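Local coordinates for E3 ubiquitin-protein ligase RNF31 (Mus musculus, PDB 5Y3T) that is probably the catalytic subunit of a linear-ubiquitin-assembling ligase and, through its helical UBA region, binds partner proteins such as HOIL-1, at residues F31-Y36 and L43-S48; E55-L60 and Q74-A79; Q63-L68 and A97-V102. All blocks are in the same frame, centred on the assembly; numbering follows the deposited sequence.

How the interactions relate
Three contacts here illustrate how one long helix can organise an all-helical region: helix 42-64 supplies a segment to each of them, near its start in interaction 1, further along in interaction 2 and at its end in interaction 3. Interactions 1 and 2 have centres about 15 Å apart and meet where Tyr36 OH packs 3.5 Å from Met56 CE. Interactions 2 and 3, with centres about 12 Å apart, are coupled by a salt bridge of 3.0 Å between Glu75 OE1 and Arg98 NH1. Interactions 1 and 3 do not touch, their nearest atoms being about 14 Å apart. Partner chains approach Phe31 of interaction 1 and Arg99 of interaction 3.

Interaction 1 (F31-Y36 and L43-S48); sequences FSALQY and LQWLRS
The carbonyl oxygen of Ala33 accepts a hydrogen bond from the hydroxyl of Ser37 within its own helix, while the methyl of the same alanine faces helix 42-64 and meets the indole of Trp45. Ala33 CB lies 3.6 Å from Trp45 CE3, on the six-membered part of the indole, approaching it at a slant, and Leu46 CD2 approaches that methyl at 4.3 Å. Further along the indole, Trp45 CZ2 comes within 3.7 Å of Tyr36 CD2, and these two aromatic side chains cross at roughly a right angle. With CG anti to the backbone nitrogen (chi1 -171°), Trp45 reaches across from its helix far enough to touch both residues, which are three positions apart on helix 27-37. The axes of the two short segments pass 9.5 Å from each other at 91°, so the indole bridges a nearly perpendicular helix pair in the UBA region. Around it, Trp80 of helix 73-82 touches Trp45 and forms an edge-to-face pair with Tyr36. An alanine in place of Trp45 would be likely to open a gap between the helices, depriving the Ala33 methyl and the Tyr36 ring of their shared neighbour. No hydrogen bond passes between the two segments, which implies that their cohesion rests on apolar packing of the indole against a methyl and a phenol ring.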
ATOM      1  N   PHE B  31      -8.992  14.155   9.959  1.00 50.90           N
ATOM      2  CA  PHE B  31     -10.251  13.807   9.317  1.00 51.58           C
ATOM      3  C   PHE B  31     -10.930  12.564   9.952  1.00 50.29           C
ATOM      4  O   PHE B  31     -12.143  12.531  10.085  1.00 51.09           O
ATOM      5  CB  PHE B  31     -10.026  13.597   7.831  1.00 47.18           C
ATOM      6  CG  PHE B  31     -11.277  13.331   7.068  1.00 48.40           C
ATOM      7  CD1 PHE B  31     -12.210  14.363   6.848  1.00 47.59           C
ATOM      8  CD2 PHE B  31     -11.527  12.061   6.532  1.00 47.19           C
ATOM      9  CE1 PHE B  31     -13.373  14.140   6.117  1.00 45.01           C
ATOM     10  CE2 PHE B  31     -12.695  11.827   5.791  1.00 51.12           C
ATOM     11  CZ  PHE B  31     -13.617  12.872   5.578  1.00 50.09           C
ATOM     12  N   SER B  32     -10.126  11.567  10.319  1.00 47.56           N
ATOM     13  CA  SER B  32     -10.599  10.358  10.984  1.00 53.17           C
ATOM     14  C   SER B  32     -11.287  10.672  12.297  1.00 56.95           C
ATOM     15  O   SER B  32     -12.352  10.090  12.602  1.00 62.44           O
ATOM     16  CB  SER B  32      -9.443   9.384  11.237  1.00 53.91           C
ATOM     17  OG  SER B  32      -8.931   8.891   9.995  1.00 52.85           O
ATOM     18  N   ALA B  33     -10.700  11.626  13.032  1.00 52.08           N
ATOM     19  CA  ALA B  33     -11.294  12.149  14.242  1.00 48.37           C
ATOM     20  C   ALA B  33     -12.636  12.823  13.995  1.00 50.33           C
ATOM     21  O   ALA B  33     -13.614  12.514  14.697  1.00 49.24           O
ATOM     22  CB  ALA B  33     -10.358  13.097  14.903  1.00 48.88           C
ATOM     23  N   LEU B  34     -12.671  13.723  13.006  1.00 51.71           N
ATOM     24  CA  LEU B  34     -13.884  14.428  12.590  1.00 54.53           C
ATOM     25  C   LEU B  34     -14.997  13.449  12.229  1.00 58.07           C
ATOM     26  O   LEU B  34     -16.112  13.579  12.713  1.00 59.56           O
ATOM     27  CB  LEU B  34     -13.616  15.375  11.417  1.00 60.83           C
ATOM     28  CG  LEU B  34     -12.704  16.612  11.679  1.00 68.19           C
ATOM     29  CD1 LEU B  34     -12.410  17.460  10.433  1.00 62.37           C
ATOM     30  CD2 LEU B  34     -13.306  17.490  12.754  1.00 67.87           C
ATOM     31  N   GLN B  35     -14.691  12.459  11.410  1.00 57.64           N
ATOM     32  CA  GLN B  35     -15.706  11.480  10.966  1.00 57.13           C
ATOM     33  C   GLN B  35     -16.264  10.611  12.094  1.00 52.49           C
ATOM     34  O   GLN B  35     -17.469  10.398  12.138  1.00 52.06           O
ATOM     35  CB  GLN B  35     -15.110  10.515   9.953  1.00 56.55           C
ATOM     36  CG  GLN B  35     -14.684  11.167   8.677  1.00 53.98           C
ATOM     37  CD  GLN B  35     -15.880  11.552   7.895  1.00 55.18           C
ATOM     38  OE1 GLN B  35     -16.320  12.681   7.970  1.00 66.55           O
ATOM     39  NE2 GLN B  35     -16.433  10.607   7.155  1.00 55.37           N
ATOM     40  N   TYR B  36     -15.386  10.091  12.954  1.00 44.45           N
ATOM     41  CA  TYR B  36     -15.788   9.252  14.083  1.00 49.93           C
ATOM     42  C   TYR B  36     -16.607   9.971  15.185  1.00 50.57           C
ATOM     43  O   TYR B  36     -17.624   9.462  15.642  1.00 53.51           O
ATOM     44  CB  TYR B  36     -14.562   8.611  14.722  1.00 50.32           C
ATOM     45  CG  TYR B  36     -14.879   7.463  15.657  1.00 55.56           C
ATOM     46  CD1 TYR B  36     -15.306   6.224  15.158  1.00 62.58           C
ATOM     47  CD2 TYR B  36     -14.754   7.598  17.036  1.00 59.44           C
ATOM     48  CE1 TYR B  36     -15.610   5.161  16.008  1.00 63.09           C
ATOM     49  CE2 TYR B  36     -15.058   6.547  17.897  1.00 60.12           C
ATOM     50  CZ  TYR B  36     -15.479   5.328  17.381  1.00 62.37           C
ATOM     51  OH  TYR B  36     -15.778   4.293  18.224  1.00 55.68           O
ATOM     52  N   LEU B  43      -7.707  18.119  17.542  1.00 60.81           N
ATOM     53  CA  LEU B  43      -6.439  17.894  18.241  1.00 63.35           C
ATOM     54  C   LEU B  43      -6.656  17.366  19.626  1.00 59.81           C
ATOM     55  O   LEU B  43      -6.017  16.392  20.025  1.00 58.41           O
ATOM     56  CB  LEU B  43      -5.597  19.165  18.299  1.00 70.71           C
ATOM     57  CG  LEU B  43      -5.115  19.660  16.921  1.00 72.60           C
ATOM     58  CD1 LEU B  43      -4.394  20.987  17.075  1.00 74.15           C
ATOM     59  CD2 LEU B  43      -4.220  18.617  16.244  1.00 75.76           C
ATOM     60  N   GLN B  44      -7.587  17.982  20.347  1.00 65.86           N
ATOM     61  CA  GLN B  44      -7.913  17.532  21.703  1.00 70.21           C
ATOM     62  C   GLN B  44      -8.378  16.101  21.696  1.00 63.13           C
ATOM     63  O   GLN B  44      -7.844  15.296  22.441  1.00 56.15           O
ATOM     64  CB  GLN B  44      -8.961  18.425  22.371  1.00 77.16           C
ATOM     65  CG  GLN B  44      -8.375  19.718  22.933  1.00 84.40           C
ATOM     66  CD  GLN B  44      -9.434  20.573  23.594  1.00 87.74           C
ATOM     67  OE1 GLN B  44     -10.189  20.088  24.438  1.00 85.44           O
ATOM     68  NE2 GLN B  44      -9.523  21.839  23.188  1.00 94.08           N
ATOM     69  N   TRP B  45      -9.335  15.783  20.819  1.00 62.02           N
ATOM     70  CA  TRP B  45      -9.851  14.418  20.713  1.00 58.23           C
ATOM     71  C   TRP B  45      -8.763  13.401  20.474  1.00 55.78           C
ATOM     72  O   TRP B  45      -8.770  12.347  21.105  1.00 65.58           O
ATOM     73  CB  TRP B  45     -10.956  14.287  19.647  1.00 58.73           C
ATOM     74  CG  TRP B  45     -11.657  12.939  19.664  1.00 60.86           C
ATOM     75  CD1 TRP B  45     -12.799  12.606  20.344  1.00 61.85           C
ATOM     76  CD2 TRP B  45     -11.247  11.744  18.964  1.00 59.76           C
ATOM     77  NE1 TRP B  45     -13.123  11.279  20.112  1.00 60.88           N
ATOM     78  CE2 TRP B  45     -12.198  10.736  19.259  1.00 54.31           C
ATOM     79  CE3 TRP B  45     -10.170  11.435  18.108  1.00 56.21           C
ATOM     80  CZ2 TRP B  45     -12.098   9.453  18.748  1.00 53.02           C
ATOM     81  CZ3 TRP B  45     -10.069  10.154  17.590  1.00 53.41           C
ATOM     82  CH2 TRP B  45     -11.032   9.172  17.912  1.00 58.00           C
ATOM     83  N   LEU B  46      -7.832  13.699  19.570  1.00 59.03           N
ATOM     84  CA  LEU B  46      -6.735  12.778  19.272  1.00 58.28           C
ATOM     85  C   LEU B  46      -5.884  12.516  20.494  1.00 56.49           C
ATOM     86  O   LEU B  46      -5.680  11.352  20.807  1.00 62.68           O
ATOM     87  CB  LEU B  46      -5.856  13.274  18.114  1.00 61.38           C
ATOM     88  CG  LEU B  46      -6.501  13.171  16.723  1.00 59.66           C
ATOM     89  CD1 LEU B  46      -5.787  14.069  15.727  1.00 61.18           C
ATOM     90  CD2 LEU B  46      -6.531  11.749  16.200  1.00 58.71           C
ATOM     91  N   ARG B  47      -5.382  13.563  21.166  1.00 59.43           N
ATOM     92  CA  ARG B  47      -4.651  13.413  22.493  1.00 69.10           C
ATOM     93  C   ARG B  47      -5.354  12.564  23.551  1.00 60.45           C
ATOM     94  O   ARG B  47      -4.746  11.740  24.182  1.00 58.50           O
ATOM     95  CB  ARG B  47      -4.401  14.762  23.188  1.00 80.16           C
ATOM     96  CG  ARG B  47      -3.047  15.385  22.902  1.00 95.10           C
ATOM     97  CD  ARG B  47      -2.858  16.737  23.597  1.00 99.61           C
ATOM     98  NE  ARG B  47      -2.522  17.784  22.609  1.00103.04           N
ATOM     99  CZ  ARG B  47      -3.362  18.701  22.103  1.00 99.32           C
ATOM    100  NH1 ARG B  47      -4.642  18.784  22.490  1.00 97.98           N
ATOM    101  NH2 ARG B  47      -2.908  19.574  21.198  1.00 95.60           N
ATOM    102  N   SER B  48      -6.641  12.786  23.744  1.00 62.07           N
ATOM    103  CA  SER B  48      -7.366  12.176  24.859  1.00 68.24           C
ATOM    104  C   SER B  48      -8.128  10.858  24.526  1.00 66.37           C
ATOM    105  O   SER B  48      -8.210   9.980  25.382  1.00 67.82           O
ATOM    106  CB  SER B  48      -8.296  13.234  25.487  1.00 66.82           C
ATOM    107  OG  SER B  48      -9.623  13.103  25.044  1.00 76.40           O
TER

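Interaction 2 (E55-L60 and Q74-A79); sequences EMVAEL and QEARKA
Val57 and Ala76 meet directly, one aliphatic branch against one methyl: Val57 CG1 sits 3.7 Å from Ala76 CB and 3.8 Å from Ala76 CA. The touching branch is the one lying anti to the backbone nitrogen (chi1 170°), which carries it across to helix 73-82, whereas CG2 is turned to the nitrogen side. The Ala76 methyl also comes close to the main chain of helix 42-64, with its CB 4.3 Å from Ala58 N. Because two alanines stand where the two segments come closest, the backbones approach tightly: Ala58 CA and Ala76 CA are 5.7 Å apart. Small residues at such a point allow neighbouring helices to pack almost backbone to backbone, a familiar device in helical bundles. Here it joins helices 42-64 and 73-82 within the region assigned to the HOIP UBA domain pair, and UBA folds in general are compact helical bundles closed around a small apolar core. The next shell comes from helix 87-107. Its Leu87 packs on both Val57 and Met56, Val91 touches Leu60, and Cys94 lies against Ala79, so a third helix packs against both helices. Beyond this apolar shell, polar groups tie helix 73-82 to its surroundings. Glu75 OE1 accepts a hydrogen bond from Ser72 OG near the start of that helix and also forms a salt bridge with Arg98 NH1 of helix 87-107, while the guanidinium of Arg77 reaches Glu29 in a salt bridge toward helix 27-37.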
ATOM      1  N   GLU B  55      -7.195   0.727  20.862  1.00 58.57           N
ATOM      2  CA  GLU B  55      -7.286  -0.416  21.763  1.00 61.26           C
ATOM      3  C   GLU B  55      -8.468  -1.320  21.360  1.00 58.19           C
ATOM      4  O   GLU B  55      -8.327  -2.546  21.322  1.00 57.41           O
ATOM      5  CB  GLU B  55      -7.356   0.111  23.207  1.00 75.66           C
ATOM      6  CG  GLU B  55      -7.433  -0.867  24.385  1.00 85.54           C
ATOM      7  CD  GLU B  55      -7.439  -0.113  25.737  1.00 91.22           C
ATOM      8  OE1 GLU B  55      -8.446  -0.165  26.505  1.00 67.79           O
ATOM      9  OE2 GLU B  55      -6.432   0.578  26.015  1.00 95.37           O
ATOM     10  N   MET B  56      -9.602  -0.709  21.005  1.00 53.87           N
ATOM     11  CA  MET B  56     -10.824  -1.430  20.626  1.00 55.96           C
ATOM     12  C   MET B  56     -10.656  -2.104  19.279  1.00 57.03           C
ATOM     13  O   MET B  56     -11.081  -3.252  19.089  1.00 60.59           O
ATOM     14  CB  MET B  56     -12.037  -0.460  20.600  1.00 66.61           C
ATOM     15  CG  MET B  56     -13.380  -1.008  20.050  1.00 71.81           C
ATOM     16  SD  MET B  56     -14.840   0.038  20.386  1.00 70.90           S
ATOM     17  CE  MET B  56     -14.229   1.611  19.763  1.00 70.22           C
ATOM     18  N   VAL B  57     -10.024  -1.394  18.342  1.00 54.32           N
ATOM     19  CA  VAL B  57      -9.755  -1.940  16.994  1.00 51.33           C
ATOM     20  C   VAL B  57      -8.954  -3.248  17.067  1.00 50.67           C
ATOM     21  O   VAL B  57      -9.300  -4.225  16.373  1.00 51.60           O
ATOM     22  CB  VAL B  57      -9.088  -0.876  16.097  1.00 49.90           C
ATOM     23  CG1 VAL B  57      -8.562  -1.452  14.781  1.00 47.70           C
ATOM     24  CG2 VAL B  57     -10.061   0.263  15.814  1.00 50.79           C
ATOM     25  N   ALA B  58      -7.927  -3.276  17.935  1.00 53.05           N
ATOM     26  CA  ALA B  58      -7.062  -4.463  18.130  1.00 50.76           C
ATOM     27  C   ALA B  58      -7.755  -5.648  18.770  1.00 49.49           C
ATOM     28  O   ALA B  58      -7.566  -6.800  18.333  1.00 54.28           O
ATOM     29  CB  ALA B  58      -5.794  -4.114  18.925  1.00 54.99           C
ATOM     30  N   GLU B  59      -8.539  -5.395  19.804  1.00 53.70           N
ATOM     31  CA  GLU B  59      -9.313  -6.488  20.446  1.00 63.07           C
ATOM     32  C   GLU B  59     -10.372  -7.052  19.507  1.00 54.27           C
ATOM     33  O   GLU B  59     -10.477  -8.271  19.384  1.00 69.14           O
ATOM     34  CB  GLU B  59      -9.879  -6.168  21.867  1.00 72.64           C
ATOM     35  CG  GLU B  59     -10.706  -4.901  22.070  1.00 89.49           C
ATOM     36  CD  GLU B  59     -10.787  -4.465  23.547  1.00102.33           C
ATOM     37  OE1 GLU B  59     -10.821  -5.344  24.447  1.00100.51           O
ATOM     38  OE2 GLU B  59     -10.813  -3.235  23.819  1.00103.56           O
ATOM     39  N   LEU B  60     -11.108  -6.198  18.811  1.00 52.60           N
ATOM     40  CA  LEU B  60     -12.118  -6.673  17.825  1.00 51.40           C
ATOM     41  C   LEU B  60     -11.458  -7.390  16.663  1.00 50.95           C
ATOM     42  O   LEU B  60     -11.957  -8.425  16.214  1.00 55.29           O
ATOM     43  CB  LEU B  60     -12.984  -5.523  17.291  1.00 54.99           C
ATOM     44  CG  LEU B  60     -13.797  -4.704  18.292  1.00 58.11           C
ATOM     45  CD1 LEU B  60     -14.502  -3.564  17.578  1.00 61.15           C
ATOM     46  CD2 LEU B  60     -14.791  -5.553  19.073  1.00 59.92           C
ATOM     47  N   GLN B  74       0.206  -0.221  16.097  1.00 57.34           N
ATOM     48  CA  GLN B  74       0.642   0.330  14.796  1.00 58.76           C
ATOM     49  C   GLN B  74      -0.279  -0.234  13.690  1.00 51.13           C
ATOM     50  O   GLN B  74      -0.694   0.491  12.832  1.00 54.83           O
ATOM     51  CB  GLN B  74       2.123   0.067  14.487  1.00 57.48           C
ATOM     52  CG  GLN B  74       3.120   0.658  15.501  1.00 74.93           C
ATOM     53  CD  GLN B  74       3.174  -0.060  16.891  1.00 87.19           C
ATOM     54  OE1 GLN B  74       3.642  -1.206  17.023  1.00 82.94           O
ATOM     55  NE2 GLN B  74       2.690   0.630  17.930  1.00 90.61           N
ATOM     56  N   GLU B  75      -0.645  -1.505  13.769  1.00 48.73           N
ATOM     57  CA  GLU B  75      -1.612  -2.083  12.812  1.00 53.74           C
ATOM     58  C   GLU B  75      -3.048  -1.572  12.950  1.00 55.98           C
ATOM     59  O   GLU B  75      -3.734  -1.386  11.940  1.00 46.82           O
ATOM     60  CB  GLU B  75      -1.611  -3.586  12.904  1.00 56.36           C
ATOM     61  CG  GLU B  75      -0.327  -4.166  12.330  1.00 56.24           C
ATOM     62  CD  GLU B  75      -0.216  -5.619  12.657  1.00 58.36           C
ATOM     63  OE1 GLU B  75      -0.151  -5.928  13.885  1.00 56.87           O
ATOM     64  OE2 GLU B  75      -0.237  -6.421  11.700  1.00 64.62           O
ATOM     65  N   ALA B  76      -3.485  -1.326  14.183  1.00 50.92           N
ATOM     66  CA  ALA B  76      -4.819  -0.807  14.421  1.00 50.18           C
ATOM     67  C   ALA B  76      -4.918   0.585  13.849  1.00 52.90           C
ATOM     68  O   ALA B  76      -5.917   0.892  13.190  1.00 52.34           O
ATOM     69  CB  ALA B  76      -5.129  -0.787  15.920  1.00 53.97           C
ATOM     70  N   ARG B  77      -3.881   1.394  14.101  1.00 46.37           N
ATOM     71  CA  ARG B  77      -3.804   2.798  13.705  1.00 50.00           C
ATOM     72  C   ARG B  77      -3.825   2.914  12.210  1.00 52.34           C
ATOM     73  O   ARG B  77      -4.582   3.711  11.641  1.00 53.22           O
ATOM     74  CB  ARG B  77      -2.499   3.467  14.244  1.00 55.28           C
ATOM     75  CG  ARG B  77      -2.293   4.946  13.921  1.00 56.60           C
ATOM     76  CD  ARG B  77      -0.967   5.522  14.466  1.00 60.30           C
ATOM     77  NE  ARG B  77      -0.749   6.933  14.042  1.00 71.05           N
ATOM     78  CZ  ARG B  77      -0.107   7.363  12.924  1.00 86.44           C
ATOM     79  NH1 ARG B  77       0.440   6.513  12.043  1.00 91.03           N
ATOM     80  NH2 ARG B  77      -0.002   8.677  12.657  1.00 82.73           N
ATOM     81  N   LYS B  78      -2.985   2.122  11.567  1.00 52.51           N
ATOM     82  CA  LYS B  78      -2.863   2.169  10.116  1.00 55.99           C
ATOM     83  C   LYS B  78      -4.247   1.867   9.484  1.00 54.88           C
ATOM     84  O   LYS B  78      -4.688   2.595   8.602  1.00 47.09           O
ATOM     85  CB  LYS B  78      -1.782   1.192   9.680  1.00 60.37           C
ATOM     86  CG  LYS B  78      -1.437   1.191   8.200  1.00 70.12           C
ATOM     87  CD  LYS B  78      -0.078   0.516   7.915  1.00 83.03           C
ATOM     88  CE  LYS B  78       0.334  -0.682   8.824  1.00 89.35           C
ATOM     89  NZ  LYS B  78      -0.484  -1.943   8.774  1.00 83.30           N
ATOM     90  N   ALA B  79      -4.957   0.872  10.021  1.00 49.23           N
ATOM     91  CA  ALA B  79      -6.301   0.498   9.525  1.00 50.78           C
ATOM     92  C   ALA B  79      -7.362   1.572   9.805  1.00 51.14           C
ATOM     93  O   ALA B  79      -8.087   1.994   8.915  1.00 51.98           O
ATOM     94  CB  ALA B  79      -6.725  -0.851  10.095  1.00 46.37           C
TER

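Interaction 3 (Q63-L68 and A97-V102); sequences QQDPEL and ARRRKV
Asp65 and Arg99 cross at about a right angle, and their charged ends meet in a salt bridge of 3.3 Å from Arg99 NH2 to Asp65 OD2. The N-H points well at its acceptor (162°), and the oxygen lies at the guanidinium edge, in its plane. Carboxylate and guanidinium planes are nevertheless 33° apart, and OD2 is met on its anti side. A bend at chi3 (-72°) turns the end of the otherwise extended arginine toward the aspartate. The other carboxylate oxygen, Asp65 OD1, weakly accepts from Glu67 N at 3.2 Å, an Asx turn just where the chain leaves helix 42-64. The turn and the residues after it lie against helix 87-107 in this all-helical UBA region. Leu68 lies obliquely across Arg99, with CD1 4.0 Å from Arg99 CB, and also touches Val95 of the same helix. The Leu68 carbonyl receives a weak hydrogen bond of 2.9 Å from Arg98 NH2, whose stronger acceptor is Ala70 O. Bent at chi2 and chi3, Arg98 further engages Phe71 in a cation-pi contact, and its NH1 forms a salt bridge with Glu75, so several groups grip this buried guanidinium. Arg99 has a second partner: its NH1 donates to a backbone group of a neighbouring protein chain, while NH2 holds Asp65.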
ATOM      1  N   GLN B  63     -10.799 -10.834  18.038  1.00 55.98           N
ATOM      2  CA  GLN B  63     -12.067 -11.544  18.061  1.00 63.14           C
ATOM      3  C   GLN B  63     -12.558 -12.039  16.706  1.00 64.17           C
ATOM      4  O   GLN B  63     -13.095 -13.138  16.608  1.00 67.76           O
ATOM      5  CB  GLN B  63     -13.127 -10.656  18.686  1.00 66.59           C
ATOM      6  CG  GLN B  63     -12.866 -10.481  20.167  1.00 71.43           C
ATOM      7  CD  GLN B  63     -13.807  -9.505  20.811  1.00 81.32           C
ATOM      8  OE1 GLN B  63     -14.807  -9.076  20.206  1.00 79.73           O
ATOM      9  NE2 GLN B  63     -13.502  -9.143  22.057  1.00 77.92           N
ATOM     10  N   GLN B  64     -12.376 -11.238  15.664  1.00 67.65           N
ATOM     11  CA  GLN B  64     -12.935 -11.575  14.353  1.00 63.19           C
ATOM     12  C   GLN B  64     -12.182 -12.677  13.690  1.00 58.65           C
ATOM     13  O   GLN B  64     -12.790 -13.502  13.075  1.00 62.19           O
ATOM     14  CB  GLN B  64     -13.106 -10.332  13.465  1.00 60.39           C
ATOM     15  CG  GLN B  64     -14.145  -9.357  14.063  1.00 61.59           C
ATOM     16  CD  GLN B  64     -15.566  -9.938  14.118  1.00 64.48           C
ATOM     17  OE1 GLN B  64     -16.264  -9.906  15.151  1.00 59.83           O
ATOM     18  NE2 GLN B  64     -15.985 -10.496  13.008  1.00 68.31           N
ATOM     19  N   ASP B  65     -10.865 -12.725  13.827  1.00 71.95           N
ATOM     20  CA  ASP B  65     -10.106 -13.906  13.393  1.00 67.69           C
ATOM     21  C   ASP B  65      -9.090 -14.220  14.484  1.00 72.02           C
ATOM     22  O   ASP B  65      -8.002 -13.651  14.492  1.00 72.59           O
ATOM     23  CB  ASP B  65      -9.445 -13.686  12.031  1.00 67.11           C
ATOM     24  CG  ASP B  65      -8.867 -14.989  11.416  1.00 69.54           C
ATOM     25  OD1 ASP B  65      -8.703 -15.992  12.135  1.00 72.43           O
ATOM     26  OD2 ASP B  65      -8.555 -15.012  10.202  1.00 65.96           O
ATOM     27  N   PRO B  66      -9.450 -15.126  15.421  1.00 74.75           N
ATOM     28  CA  PRO B  66      -8.527 -15.481  16.511  1.00 76.55           C
ATOM     29  C   PRO B  66      -7.346 -16.417  16.105  1.00 71.47           C
ATOM     30  O   PRO B  66      -6.416 -16.602  16.890  1.00 66.11           O
ATOM     31  CB  PRO B  66      -9.450 -16.126  17.561  1.00 74.58           C
ATOM     32  CG  PRO B  66     -10.790 -16.307  16.905  1.00 72.44           C
ATOM     33  CD  PRO B  66     -10.646 -15.983  15.452  1.00 73.72           C
ATOM     34  N   GLU B  67      -7.360 -16.939  14.878  1.00 70.72           N
ATOM     35  CA  GLU B  67      -6.192 -17.621  14.290  1.00 69.39           C
ATOM     36  C   GLU B  67      -4.976 -16.681  14.034  1.00 61.03           C
ATOM     37  O   GLU B  67      -3.864 -17.170  13.846  1.00 65.32           O
ATOM     38  CB  GLU B  67      -6.517 -18.305  12.929  1.00 83.29           C
ATOM     39  CG  GLU B  67      -7.820 -19.101  12.763  1.00 99.45           C
ATOM     40  CD  GLU B  67      -7.843 -20.422  13.509  1.00104.75           C
ATOM     41  OE1 GLU B  67      -7.365 -20.475  14.666  1.00107.07           O
ATOM     42  OE2 GLU B  67      -8.370 -21.405  12.941  1.00110.81           O
ATOM     43  N   LEU B  68      -5.181 -15.362  14.004  1.00 58.00           N
ATOM     44  CA  LEU B  68      -4.191 -14.430  13.470  1.00 55.09           C
ATOM     45  C   LEU B  68      -3.284 -13.795  14.505  1.00 54.72           C
ATOM     46  O   LEU B  68      -2.494 -12.882  14.204  1.00 51.35           O
ATOM     47  CB  LEU B  68      -4.913 -13.348  12.659  1.00 58.28           C
ATOM     48  CG  LEU B  68      -5.476 -13.912  11.350  1.00 59.06           C
ATOM     49  CD1 LEU B  68      -6.233 -12.841  10.583  1.00 56.56           C
ATOM     50  CD2 LEU B  68      -4.358 -14.514  10.504  1.00 59.85           C
ATOM     51  N   ALA B  97      -5.159  -6.942   6.477  1.00 48.46           N
ATOM     52  CA  ALA B  97      -3.719  -6.646   6.390  1.00 49.96           C
ATOM     53  C   ALA B  97      -2.854  -7.733   7.025  1.00 48.49           C
ATOM     54  O   ALA B  97      -1.900  -8.167   6.405  1.00 57.77           O
ATOM     55  CB  ALA B  97      -3.359  -5.280   6.984  1.00 44.86           C
ATOM     56  N   ARG B  98      -3.210  -8.191   8.222  1.00 43.13           N
ATOM     57  CA  ARG B  98      -2.416  -9.197   8.896  1.00 42.91           C
ATOM     58  C   ARG B  98      -2.538 -10.577   8.257  1.00 46.58           C
ATOM     59  O   ARG B  98      -1.548 -11.275   8.160  1.00 55.44           O
ATOM     60  CB  ARG B  98      -2.836  -9.292  10.346  1.00 48.33           C
ATOM     61  CG  ARG B  98      -2.055 -10.332  11.130  1.00 51.61           C
ATOM     62  CD  ARG B  98      -0.670  -9.841  11.585  1.00 53.07           C
ATOM     63  NE  ARG B  98      -0.538 -10.577  12.808  1.00 61.77           N
ATOM     64  CZ  ARG B  98      -0.445 -10.112  14.044  1.00 55.65           C
ATOM     65  NH1 ARG B  98      -0.221  -8.840  14.356  1.00 57.76           N
ATOM     66  NH2 ARG B  98      -0.463 -11.010  14.993  1.00 69.38           N
ATOM     67  N   ARG B  99      -3.760 -10.983   7.891  1.00 46.60           N
ATOM     68  CA  ARG B  99      -3.994 -12.185   7.078  1.00 47.47           C
ATOM     69  C   ARG B  99      -3.156 -12.223   5.809  1.00 49.80           C
ATOM     70  O   ARG B  99      -2.561 -13.252   5.487  1.00 56.10           O
ATOM     71  CB  ARG B  99      -5.475 -12.349   6.698  1.00 48.32           C
ATOM     72  CG  ARG B  99      -5.815 -13.764   6.261  1.00 48.10           C
ATOM     73  CD  ARG B  99      -7.236 -13.906   5.740  1.00 50.30           C
ATOM     74  NE  ARG B  99      -8.186 -13.820   6.836  1.00 49.72           N
ATOM     75  CZ  ARG B  99      -9.252 -13.015   6.910  1.00 52.31           C
ATOM     76  NH1 ARG B  99      -9.596 -12.162   5.932  1.00 61.02           N
ATOM     77  NH2 ARG B  99      -9.998 -13.061   8.003  1.00 50.38           N
ATOM     78  N   ARG B 100      -3.109 -11.109   5.098  1.00 48.35           N
ATOM     79  CA  ARG B 100      -2.387 -11.027   3.843  1.00 48.72           C
ATOM     80  C   ARG B 100      -0.887 -11.196   4.081  1.00 52.28           C
ATOM     81  O   ARG B 100      -0.149 -11.798   3.261  1.00 55.39           O
ATOM     82  CB  ARG B 100      -2.717  -9.680   3.169  1.00 55.71           C
ATOM     83  CG  ARG B 100      -2.035  -9.423   1.837  1.00 61.87           C
ATOM     84  CD  ARG B 100      -2.425  -8.108   1.177  1.00 65.52           C
ATOM     85  NE  ARG B 100      -2.398  -6.944   2.062  1.00 77.31           N
ATOM     86  CZ  ARG B 100      -1.295  -6.296   2.475  1.00 87.93           C
ATOM     87  NH1 ARG B 100      -0.054  -6.697   2.130  1.00 81.67           N
ATOM     88  NH2 ARG B 100      -1.436  -5.237   3.272  1.00 81.02           N
ATOM     89  N   LYS B 101      -0.419 -10.650   5.199  1.00 51.02           N
ATOM     90  CA  LYS B 101       0.997 -10.697   5.492  1.00 51.96           C
ATOM     91  C   LYS B 101       1.431 -12.087   5.963  1.00 49.73           C
ATOM     92  O   LYS B 101       2.505 -12.516   5.638  1.00 56.15           O
ATOM     93  CB  LYS B 101       1.374  -9.607   6.470  1.00 51.93           C
ATOM     94  CG  LYS B 101       1.264  -8.241   5.843  1.00 52.66           C
ATOM     95  CD  LYS B 101       1.429  -7.136   6.855  1.00 55.67           C
ATOM     96  CE  LYS B 101       0.922  -5.782   6.357  1.00 57.73           C
ATOM     97  NZ  LYS B 101       0.787  -4.882   7.529  1.00 67.31           N
ATOM     98  N   VAL B 102       0.575 -12.793   6.679  1.00 49.60           N
ATOM     99  CA  VAL B 102       0.848 -14.157   7.097  1.00 52.62           C
ATOM    100  C   VAL B 102       0.880 -15.102   5.903  1.00 51.71           C
ATOM    101  O   VAL B 102       1.715 -16.012   5.841  1.00 58.47           O
ATOM    102  CB  VAL B 102      -0.165 -14.613   8.186  1.00 54.65           C
ATOM    103  CG1 VAL B 102      -0.258 -16.146   8.318  1.00 46.34           C
ATOM    104  CG2 VAL B 102       0.191 -13.931   9.517  1.00 52.43           C
TER